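Side-chain contacts in exopolyphosphatase (Aquifex aeolicus, PDB 1T6C), which probably hydrolyses phosphoanhydride bonds in polyphosphate or guanosine pentaphosphate, as a calcium-binding member of the Ppx/GppA phosphatase family: residues C141-G146 and T150-G155; L166-V171 and I278-K283; F194-L199 and L285-K290. All coordinates share one frame; numbering follows the deposited sequence.

How the contacts relate
Contact 1 comes first along the chain. It closes the tight hairpin between strands 139-146 and 149-156, which holds the calcium site at its turn. The chain then adds strand 159-166, and L166 N probably bonds to T150 O of the hairpin. Contact 2 opens here, at 166-171, and contact 3 opens later, at 194-199. Both close on helix 274-288, contact 2 at 278-283 and contact 3 at 285-290. Contacts 2 and 3 therefore cross, while contact 1 precedes both in series. K283 of contact 2 forms a salt bridge to E196 of contact 3. Together they tie the 166-171 connection and helices 185-199 and 274-288 to one face of the six-stranded sheet in this actin-like fold.

Contact 1: C141-G146 and T150-G155; sequences CVVDQG and TEYVFG. With CA (calcium ion), chain C.
V142 and V153, and D144 and E151, are the hydrogen-bonded pairs of an antiparallel beta hairpin. V142 N reaches V153 O at 2.8 Å, and D144 N reaches E151 O at 2.9 Å. The return bond from E151 N comes from above the plane of the D144 carbonyl, whose oxygen also binds calcium.

The sulfur contacts lie on the face that carries C141, V143 and Y152. C141 SG stands over one face of the F154 ring, 3.9 Å from its centroid, and at the edge of the Y152 ring. Its position anti to the backbone N (chi1 -178°) puts it there. V143 CG2 meets Y152 CE2 at 3.7 Å. Y152 OH bonds to T284.

The calcium is bound by D144 O, G146 O and E151 OE1, the last at 2.7 Å. S149 O and waters 2 and 3 complete the site. S165 OG holds E151 OE2. Water 1 lies between D144 OD2 and E151 OE1.

One face is mainly apolar and sulfur-aromatic. The other carries the V142-V153 pair and, nearer the turn, the two carboxylates. E151 binds calcium directly, while the D144 carboxylate meets it through water 2, which donates to OD1.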
loop_
_atom_site.group_PDB
_atom_site.type_symbol
_atom_site.label_atom_id
_atom_site.label_comp_id
_atom_site.label_asym_id
_atom_site.label_seq_id
_atom_site.Cartn_x
_atom_site.Cartn_y
_atom_site.Cartn_z
ATOM N N CYS A 141 7.913 7.900 11.316
ATOM C CA CYS A 141 6.767 8.179 10.478
ATOM C C CYS A 141 6.795 7.216 9.310
ATOM O O CYS A 141 7.772 7.158 8.561
ATOM C CB CYS A 141 6.740 9.614 9.990
ATOM S SG CYS A 141 5.275 9.953 8.979
ATOM N N VAL A 142 5.726 6.419 9.191
ATOM C CA VAL A 142 5.552 5.509 8.070
ATOM C C VAL A 142 4.697 6.262 7.059
ATOM O O VAL A 142 3.649 6.785 7.409
ATOM C CB VAL A 142 4.887 4.202 8.520
ATOM C CG1 VAL A 142 4.500 3.337 7.344
ATOM C CG2 VAL A 142 5.827 3.437 9.394
ATOM N N VAL A 143 5.185 6.319 5.825
ATOM C CA VAL A 143 4.512 7.026 4.738
ATOM C C VAL A 143 4.082 5.998 3.712
ATOM O O VAL A 143 4.912 5.440 2.997
ATOM C CB VAL A 143 5.440 8.070 4.096
ATOM C CG1 VAL A 143 4.735 8.800 2.960
ATOM C CG2 VAL A 143 5.917 9.045 5.119
ATOM N N ASP A 144 2.793 5.719 3.662
ATOM C CA ASP A 144 2.269 4.615 2.848
ATOM C C ASP A 144 1.371 5.132 1.729
ATOM O O ASP A 144 0.183 5.473 1.923
ATOM C CB ASP A 144 1.514 3.636 3.723
ATOM C CG ASP A 144 1.134 2.384 3.008
ATOM O OD1 ASP A 144 1.368 2.217 1.757
ATOM O OD2 ASP A 144 0.548 1.494 3.673
ATOM N N GLN A 145 1.947 5.166 0.536
ATOM C CA GLN A 145 1.285 5.690 -0.635
ATOM C C GLN A 145 0.719 4.553 -1.463
ATOM O O GLN A 145 1.420 3.603 -1.800
ATOM C CB GLN A 145 2.271 6.529 -1.474
ATOM C CG GLN A 145 1.690 6.966 -2.817
ATOM C CD GLN A 145 1.898 5.972 -3.921
ATOM O OE1 GLN A 145 3.008 5.484 -4.132
ATOM N NE2 GLN A 145 0.815 5.634 -4.651
ATOM N N GLY A 146 -0.567 4.664 -1.802
ATOM C CA GLY A 146 -1.286 3.657 -2.567
ATOM C C GLY A 146 -2.788 3.679 -2.397
ATOM O O GLY A 146 -3.318 4.072 -1.352
ATOM N N THR A 150 -2.334 8.614 0.796
ATOM C CA THR A 150 -1.089 8.435 1.468
ATOM C C THR A 150 -1.315 8.638 2.947
ATOM O O THR A 150 -1.806 9.715 3.375
ATOM C CB THR A 150 -0.002 9.387 0.928
ATOM O OG1 THR A 150 0.304 9.087 -0.445
ATOM C CG2 THR A 150 1.290 9.122 1.636
ATOM N N GLU A 151 -0.998 7.600 3.725
ATOM C CA GLU A 151 -1.107 7.676 5.154
ATOM C C GLU A 151 0.246 8.040 5.756
ATOM O O GLU A 151 1.285 7.543 5.310
ATOM C CB GLU A 151 -1.546 6.372 5.778
ATOM C CG GLU A 151 -3.017 6.109 5.649
ATOM C CD GLU A 151 -3.441 5.805 4.224
ATOM O OE1 GLU A 151 -2.908 4.855 3.658
ATOM O OE2 GLU A 151 -4.275 6.548 3.681
ATOM N N TYR A 152 0.180 8.894 6.767
ATOM C CA TYR A 152 1.325 9.270 7.592
ATOM C C TYR A 152 1.080 8.734 9.006
ATOM O O TYR A 152 0.172 9.203 9.696
ATOM C CB TYR A 152 1.487 10.812 7.613
ATOM C CG TYR A 152 1.928 11.326 6.272
ATOM C CD1 TYR A 152 1.003 11.429 5.218
ATOM C CD2 TYR A 152 3.251 11.621 6.014
ATOM C CE1 TYR A 152 1.412 11.824 3.949
ATOM C CE2 TYR A 152 3.674 11.995 4.753
ATOM C CZ TYR A 152 2.764 12.110 3.734
ATOM O OH TYR A 152 3.170 12.449 2.466
ATOM N N VAL A 153 1.856 7.741 9.409
ATOM C CA VAL A 153 1.613 7.020 10.656
ATOM C C VAL A 153 2.794 7.232 11.558
ATOM O O VAL A 153 3.896 6.784 11.260
ATOM C CB VAL A 153 1.400 5.516 10.444
ATOM C CG1 VAL A 153 0.787 4.902 11.692
ATOM C CG2 VAL A 153 0.485 5.284 9.255
ATOM N N PHE A 154 2.529 7.889 12.683
ATOM C CA PHE A 154 3.557 8.258 13.634
ATOM C C PHE A 154 3.516 7.355 14.851
ATOM O O PHE A 154 2.458 7.045 15.396
ATOM C CB PHE A 154 3.332 9.691 14.087
ATOM C CG PHE A 154 3.389 10.692 12.986
ATOM C CD1 PHE A 154 4.596 11.301 12.637
ATOM C CD2 PHE A 154 2.247 11.026 12.319
ATOM C CE1 PHE A 154 4.632 12.250 11.627
ATOM C CE2 PHE A 154 2.278 11.989 11.288
ATOM C CZ PHE A 154 3.457 12.574 10.949
ATOM N N GLY A 155 4.683 6.938 15.270
ATOM C CA GLY A 155 4.798 6.181 16.507
ATOM C C GLY A 155 6.213 5.966 16.971
ATOM O O GLY A 155 7.151 6.560 16.476
HETATM CA CA CA C . -2.358 4.433 1.074
HETATM O O HOH W 1 -1.777 2.468 4.887
HETATM O O HOH W 2 -1.284 1.931 0.655
HETATM O O HOH W 3 -4.637 3.308 2.174
#

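Contact 2: L166-V171 and I278-K283; sequences LPIGIV and IGIFLK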
loop_
_atom_site.group_PDB
_atom_site.type_symbol
_atom_site.label_atom_id
_atom_site.label_comp_id
_atom_site.label_asym_id
_atom_site.label_seq_id
_atom_site.Cartn_x
_atom_site.Cartn_y
_atom_site.Cartn_z
ATOM N N LEU A 166 -4.067 11.331 3.983
ATOM C CA LEU A 166 -4.266 12.403 3.007
ATOM C C LEU A 166 -4.793 11.771 1.720
ATOM O O LEU A 166 -4.185 10.849 1.170
ATOM C CB LEU A 166 -2.971 13.164 2.727
ATOM C CG LEU A 166 -2.242 13.781 3.913
ATOM C CD1 LEU A 166 -1.048 14.564 3.411
ATOM C CD2 LEU A 166 -3.153 14.620 4.774
ATOM N N PRO A 167 -5.926 12.252 1.239
ATOM C CA PRO A 167 -6.567 11.701 0.043
ATOM C C PRO A 167 -5.925 12.196 -1.281
ATOM O O PRO A 167 -6.589 12.673 -2.196
ATOM C CB PRO A 167 -8.011 12.133 0.241
ATOM C CG PRO A 167 -7.869 13.471 0.900
ATOM C CD PRO A 167 -6.727 13.330 1.856
ATOM N N ILE A 168 -4.610 12.069 -1.370
ATOM C CA ILE A 168 -3.819 12.647 -2.455
ATOM C C ILE A 168 -3.430 11.547 -3.448
ATOM O O ILE A 168 -2.243 11.377 -3.799
ATOM C CB ILE A 168 -2.575 13.387 -1.910
ATOM C CG1 ILE A 168 -1.714 12.472 -1.017
ATOM C CG2 ILE A 168 -3.035 14.633 -1.189
ATOM C CD1 ILE A 168 -0.412 13.100 -0.536
ATOM N N GLY A 169 -4.429 10.798 -3.902
ATOM C CA GLY A 169 -4.172 9.656 -4.757
ATOM C C GLY A 169 -3.487 10.064 -6.044
ATOM O O GLY A 169 -3.793 11.124 -6.620
ATOM N N ILE A 170 -2.539 9.248 -6.482
ATOM C CA ILE A 170 -1.704 9.624 -7.623
ATOM C C ILE A 170 -2.441 9.640 -8.970
ATOM O O ILE A 170 -2.066 10.392 -9.856
ATOM C CB ILE A 170 -0.392 8.850 -7.656
ATOM C CG1 ILE A 170 -0.587 7.353 -7.822
ATOM C CG2 ILE A 170 0.426 9.158 -6.388
ATOM C CD1 ILE A 170 0.717 6.538 -8.019
ATOM N N VAL A 171 -3.494 8.860 -9.149
ATOM C CA VAL A 171 -4.287 8.971 -10.349
ATOM C C VAL A 171 -4.934 10.359 -10.413
ATOM O O VAL A 171 -4.894 11.039 -11.474
ATOM C CB VAL A 171 -5.347 7.816 -10.396
ATOM C CG1 VAL A 171 -6.336 8.018 -11.519
ATOM C CG2 VAL A 171 -4.648 6.512 -10.571
ATOM N N ILE A 278 6.380 9.733 -7.049
ATOM C CA ILE A 278 7.737 10.125 -6.666
ATOM C C ILE A 278 7.689 11.497 -6.011
ATOM O O ILE A 278 8.359 11.726 -5.003
ATOM C CB ILE A 278 8.665 10.133 -7.876
ATOM C CG1 ILE A 278 8.839 8.732 -8.439
ATOM C CG2 ILE A 278 10.040 10.654 -7.475
ATOM C CD1 ILE A 278 9.478 8.740 -9.820
ATOM N N GLY A 279 6.881 12.406 -6.528
ATOM C CA GLY A 279 6.759 13.755 -5.981
ATOM C C GLY A 279 6.258 13.809 -4.553
ATOM O O GLY A 279 6.738 14.638 -3.749
ATOM N N ILE A 280 5.331 12.914 -4.203
ATOM C CA ILE A 280 4.834 12.846 -2.853
ATOM C C ILE A 280 5.988 12.558 -1.910
ATOM O O ILE A 280 6.113 13.192 -0.872
ATOM C CB ILE A 280 3.725 11.753 -2.684
ATOM C CG1 ILE A 280 2.447 12.188 -3.382
ATOM C CG2 ILE A 280 3.503 11.465 -1.170
ATOM C CD1 ILE A 280 1.396 11.086 -3.413
ATOM N N PHE A 281 6.820 11.592 -2.247
ATOM C CA PHE A 281 7.944 11.244 -1.356
ATOM C C PHE A 281 8.990 12.331 -1.339
ATOM O O PHE A 281 9.565 12.596 -0.278
ATOM C CB PHE A 281 8.556 9.920 -1.770
ATOM C CG PHE A 281 7.692 8.746 -1.399
ATOM C CD1 PHE A 281 6.841 8.172 -2.331
ATOM C CD2 PHE A 281 7.671 8.277 -0.101
ATOM C CE1 PHE A 281 6.013 7.137 -1.956
ATOM C CE2 PHE A 281 6.820 7.243 0.268
ATOM C CZ PHE A 281 6.022 6.678 -0.651
ATOM N N LEU A 282 9.236 12.976 -2.472
ATOM C CA LEU A 282 10.274 14.034 -2.547
ATOM C C LEU A 282 9.834 15.203 -1.657
ATOM O O LEU A 282 10.597 15.679 -0.788
ATOM C CB LEU A 282 10.460 14.463 -4.009
ATOM C CG LEU A 282 11.561 15.494 -4.234
ATOM C CD1 LEU A 282 12.930 14.842 -3.986
ATOM C CD2 LEU A 282 11.403 16.030 -5.658
ATOM N N LYS A 283 8.604 15.684 -1.854
ATOM C CA LYS A 283 8.072 16.769 -1.041
ATOM C C LYS A 283 7.963 16.387 0.441
ATOM O O LYS A 283 8.183 17.218 1.317
ATOM C CB LYS A 283 6.749 17.327 -1.623
ATOM C CG LYS A 283 6.167 18.533 -0.887
ATOM C CD LYS A 283 7.053 19.786 -0.880
ATOM C CE LYS A 283 7.175 20.435 -2.248
ATOM N NZ LYS A 283 7.853 21.801 -2.110
#
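A single methyl group carries almost the whole contact: CD1 of I280 meets every partner that 166-171 offers. I280 CD1 packs on I168 CD1 at 3.9 Å and against the carbonyl oxygen of I168. The same CD1 of I280 touches I170 CG2 at 3.7 Å. The area buried is small, 130 Å². All of it is van der Waals contact.

I280 sits on helix 274-288 with its side chain extended (chi2 172°). That carries CD1 out from the helix, into the angle between the two other isoleucines. I168 crosses it obliquely, and I168 CD1 also lies 4.1 Å from I280 CG1. I170 crosses it at about a right angle and touches with its branch methyl rather than with its longer arm.

Both partner isoleucines hold CG1 in the crowded position between backbone N and carbonyl carbon. In I170 (chi1 63°) this leaves CG2 beside the backbone N, where it faces I280.

The backbone around I168 is bent. P167 is the centre of an inverse gamma turn, in which I168 N makes a weak bond to L166 O at 2.8 Å. G169 then takes the N-cap position of helix 170-177. The chain thus passes from strand to helix within a few residues, and two of them turn their side chains toward I280.

Several elements close round this point. I168 also touches F194 of helix 185-199 and T150 of strand 149-156. I170 lies on T215 of helix 214-223. I280 rests on T150 and Y152 of strand 149-156, so the contact fills the corner between the end of strand 159-166, the hairpin and helix 274-288.

Contact 3: F194-L199 and L285-K290; sequences FLEKEL and LEIFEK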
loop_
_atom_site.group_PDB
_atom_site.type_symbol
_atom_site.label_atom_id
_atom_site.label_comp_id
_atom_site.label_asym_id
_atom_site.label_seq_id
_atom_site.Cartn_x
_atom_site.Cartn_y
_atom_site.Cartn_z
ATOM N N PHE A 194 0.664 22.417 -4.304
ATOM C CA PHE A 194 -0.436 21.725 -3.657
ATOM C C PHE A 194 0.104 20.799 -2.577
ATOM O O PHE A 194 -0.426 20.750 -1.466
ATOM C CB PHE A 194 -1.278 20.947 -4.683
ATOM C CG PHE A 194 -2.171 19.931 -4.050
ATOM C CD1 PHE A 194 -3.332 20.331 -3.397
ATOM C CD2 PHE A 194 -1.822 18.604 -4.017
ATOM C CE1 PHE A 194 -4.140 19.410 -2.770
ATOM C CE2 PHE A 194 -2.625 17.670 -3.375
ATOM C CZ PHE A 194 -3.806 18.069 -2.774
ATOM N N LEU A 195 1.169 20.066 -2.880
ATOM C CA LEU A 195 1.692 19.115 -1.922
ATOM C C LEU A 195 2.267 19.860 -0.714
ATOM O O LEU A 195 2.104 19.402 0.403
ATOM C CB LEU A 195 2.735 18.213 -2.559
ATOM C CG LEU A 195 2.263 17.117 -3.478
ATOM C CD1 LEU A 195 3.447 16.373 -4.033
ATOM C CD2 LEU A 195 1.308 16.171 -2.759
ATOM N N GLU A 196 2.837 21.048 -0.916
ATOM C CA GLU A 196 3.359 21.862 0.202
ATOM C C GLU A 196 2.190 22.235 1.125
ATOM O O GLU A 196 2.305 22.112 2.332
ATOM C CB GLU A 196 4.039 23.121 -0.360
ATOM C CG GLU A 196 4.530 24.091 0.708
ATOM C CD GLU A 196 6.001 23.951 0.999
ATOM O OE1 GLU A 196 6.835 23.899 0.043
ATOM O OE2 GLU A 196 6.337 23.902 2.209
ATOM N N LYS A 197 1.063 22.646 0.537
ATOM C CA LYS A 197 -0.159 23.037 1.282
ATOM C C LYS A 197 -0.669 21.876 2.134
ATOM O O LYS A 197 -0.972 22.045 3.338
ATOM C CB LYS A 197 -1.264 23.489 0.328
ATOM C CG LYS A 197 -2.699 23.686 0.946
ATOM C CD LYS A 197 -3.837 23.908 -0.117
ATOM C CE LYS A 197 -5.220 23.554 0.488
ATOM N NZ LYS A 197 -6.159 24.675 0.767
ATOM N N GLU A 198 -0.709 20.687 1.550
ATOM C CA GLU A 198 -1.269 19.527 2.247
ATOM C C GLU A 198 -0.291 18.917 3.233
ATOM O O GLU A 198 -0.683 18.573 4.356
ATOM C CB GLU A 198 -1.812 18.493 1.254
ATOM C CG GLU A 198 -2.975 19.016 0.416
ATOM C CD GLU A 198 -4.173 19.508 1.241
ATOM O OE1 GLU A 198 -5.159 18.759 1.368
ATOM O OE2 GLU A 198 -4.150 20.665 1.728
ATOM N N LEU A 199 0.978 18.806 2.844
ATOM C CA LEU A 199 1.953 18.100 3.676
ATOM C C LEU A 199 2.415 18.929 4.851
ATOM O O LEU A 199 2.830 18.386 5.854
ATOM C CB LEU A 199 3.175 17.676 2.862
ATOM C CG LEU A 199 2.890 16.536 1.914
ATOM C CD1 LEU A 199 4.136 16.226 1.082
ATOM C CD2 LEU A 199 2.398 15.319 2.686
ATOM N N LEU A 285 10.018 14.418 2.169
ATOM C CA LEU A 285 11.357 14.593 2.745
ATOM C C LEU A 285 11.703 16.083 2.940
ATOM O O LEU A 285 12.238 16.464 3.995
ATOM C CB LEU A 285 12.424 13.906 1.907
ATOM C CG LEU A 285 12.403 12.382 1.997
ATOM C CD1 LEU A 285 13.534 11.812 1.171
ATOM C CD2 LEU A 285 12.512 11.885 3.411
ATOM N N GLU A 286 11.364 16.911 1.966
ATOM C CA GLU A 286 11.620 18.362 2.086
ATOM C C GLU A 286 10.866 18.961 3.279
ATOM O O GLU A 286 11.421 19.690 4.127
ATOM C CB GLU A 286 11.244 19.072 0.781
ATOM C CG GLU A 286 11.508 20.568 0.814
ATOM C CD GLU A 286 11.029 21.340 -0.396
ATOM O OE1 GLU A 286 10.514 20.758 -1.353
ATOM O OE2 GLU A 286 11.181 22.580 -0.371
ATOM N N ILE A 287 9.584 18.680 3.361
ATOM C CA ILE A 287 8.754 19.269 4.400
ATOM C C ILE A 287 9.138 18.791 5.781
ATOM O O ILE A 287 9.139 19.572 6.719
ATOM C CB ILE A 287 7.268 18.966 4.125
ATOM C CG1 ILE A 287 6.824 19.629 2.825
ATOM C CG2 ILE A 287 6.390 19.345 5.328
ATOM C CD1 ILE A 287 6.634 21.063 2.909
ATOM N N PHE A 288 9.446 17.505 5.925
ATOM C CA PHE A 288 9.841 16.961 7.214
ATOM C C PHE A 288 11.297 17.283 7.561
ATOM O O PHE A 288 11.774 16.925 8.625
ATOM C CB PHE A 288 9.649 15.457 7.217
ATOM C CG PHE A 288 8.258 15.029 7.499
ATOM C CD1 PHE A 288 7.267 15.126 6.520
ATOM C CD2 PHE A 288 7.922 14.530 8.743
ATOM C CE1 PHE A 288 5.942 14.703 6.782
ATOM C CE2 PHE A 288 6.623 14.106 8.995
ATOM C CZ PHE A 288 5.650 14.197 8.017
ATOM N N GLU A 289 11.997 17.902 6.625
ATOM C CA GLU A 289 13.404 18.270 6.771
ATOM C C GLU A 289 14.290 17.060 7.064
ATOM O O GLU A 289 15.155 17.088 7.937
ATOM C CB GLU A 289 13.537 19.388 7.802
ATOM C CG GLU A 289 12.780 20.659 7.446
ATOM C CD GLU A 289 12.944 21.698 8.544
ATOM O OE1 GLU A 289 14.056 22.237 8.658
ATOM O OE2 GLU A 289 11.978 21.944 9.306
ATOM N N LYS A 290 14.043 15.958 6.323
ATOM C CA LYS A 290 14.812 14.736 6.477
ATOM C C LYS A 290 15.539 14.408 5.191
ATOM O O LYS A 290 15.010 14.570 4.099
ATOM C CB LYS A 290 13.898 13.571 6.904
ATOM C CG LYS A 290 13.155 13.829 8.209
ATOM C CD LYS A 290 14.077 13.586 9.434
ATOM C CE LYS A 290 14.322 12.081 9.640
ATOM N NZ LYS A 290 15.754 11.659 9.562
HETATM O O HOH W 4 9.656 23.530 2.148
#
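The carboxylate of E196 lies flat against I287, with the methyl CD1 of I287 over one of its faces and displaced toward OE2. The modelled separation of I287 CD1 and E196 OE2, 2.9 Å, is too short to be trusted in detail. The E196 chain bends at chi2 (99°), and this brings its end across to I287. Water 4 bridges E286 OE2, at 3.1 Å, and E196 OE2, to which its bond is weak. The other flat group, the F288 ring, packs on Y152 and F154 of strand 149-156.

E196 OE1 and E286 OE2 are like charges 4.6 Å apart. K283 NZ forms salt bridges with E196 OE1 and E286 OE1, and this probably offsets their repulsion.

The contact joins the ends of helices 185-199 and 274-288, which pack over one face of the six-stranded sheet. Helix 274-288 finishes in a Schellman motif. E289 has positive phi, K290 N bonds back to L285 O at 3.0 Å, and E289 N bonds back to E286 O.

I287 lies within the last turn, which these two bonds enclose, and points toward L199. I287 CG2 reaches the carbonyl oxygen of L199 at 3.7 Å, and I287 CG1 meets L199 CB at 4.1 Å. L199 is modelled in two conformers, so its side-chain packing is less certain. With an alanine in place of I287, a gap would probably open beside L199 CB and its carbonyl oxygen, where CG1 and CG2 now pack.

S200 and K203, in the loop after helix 185-199, also touch the I287 side chain.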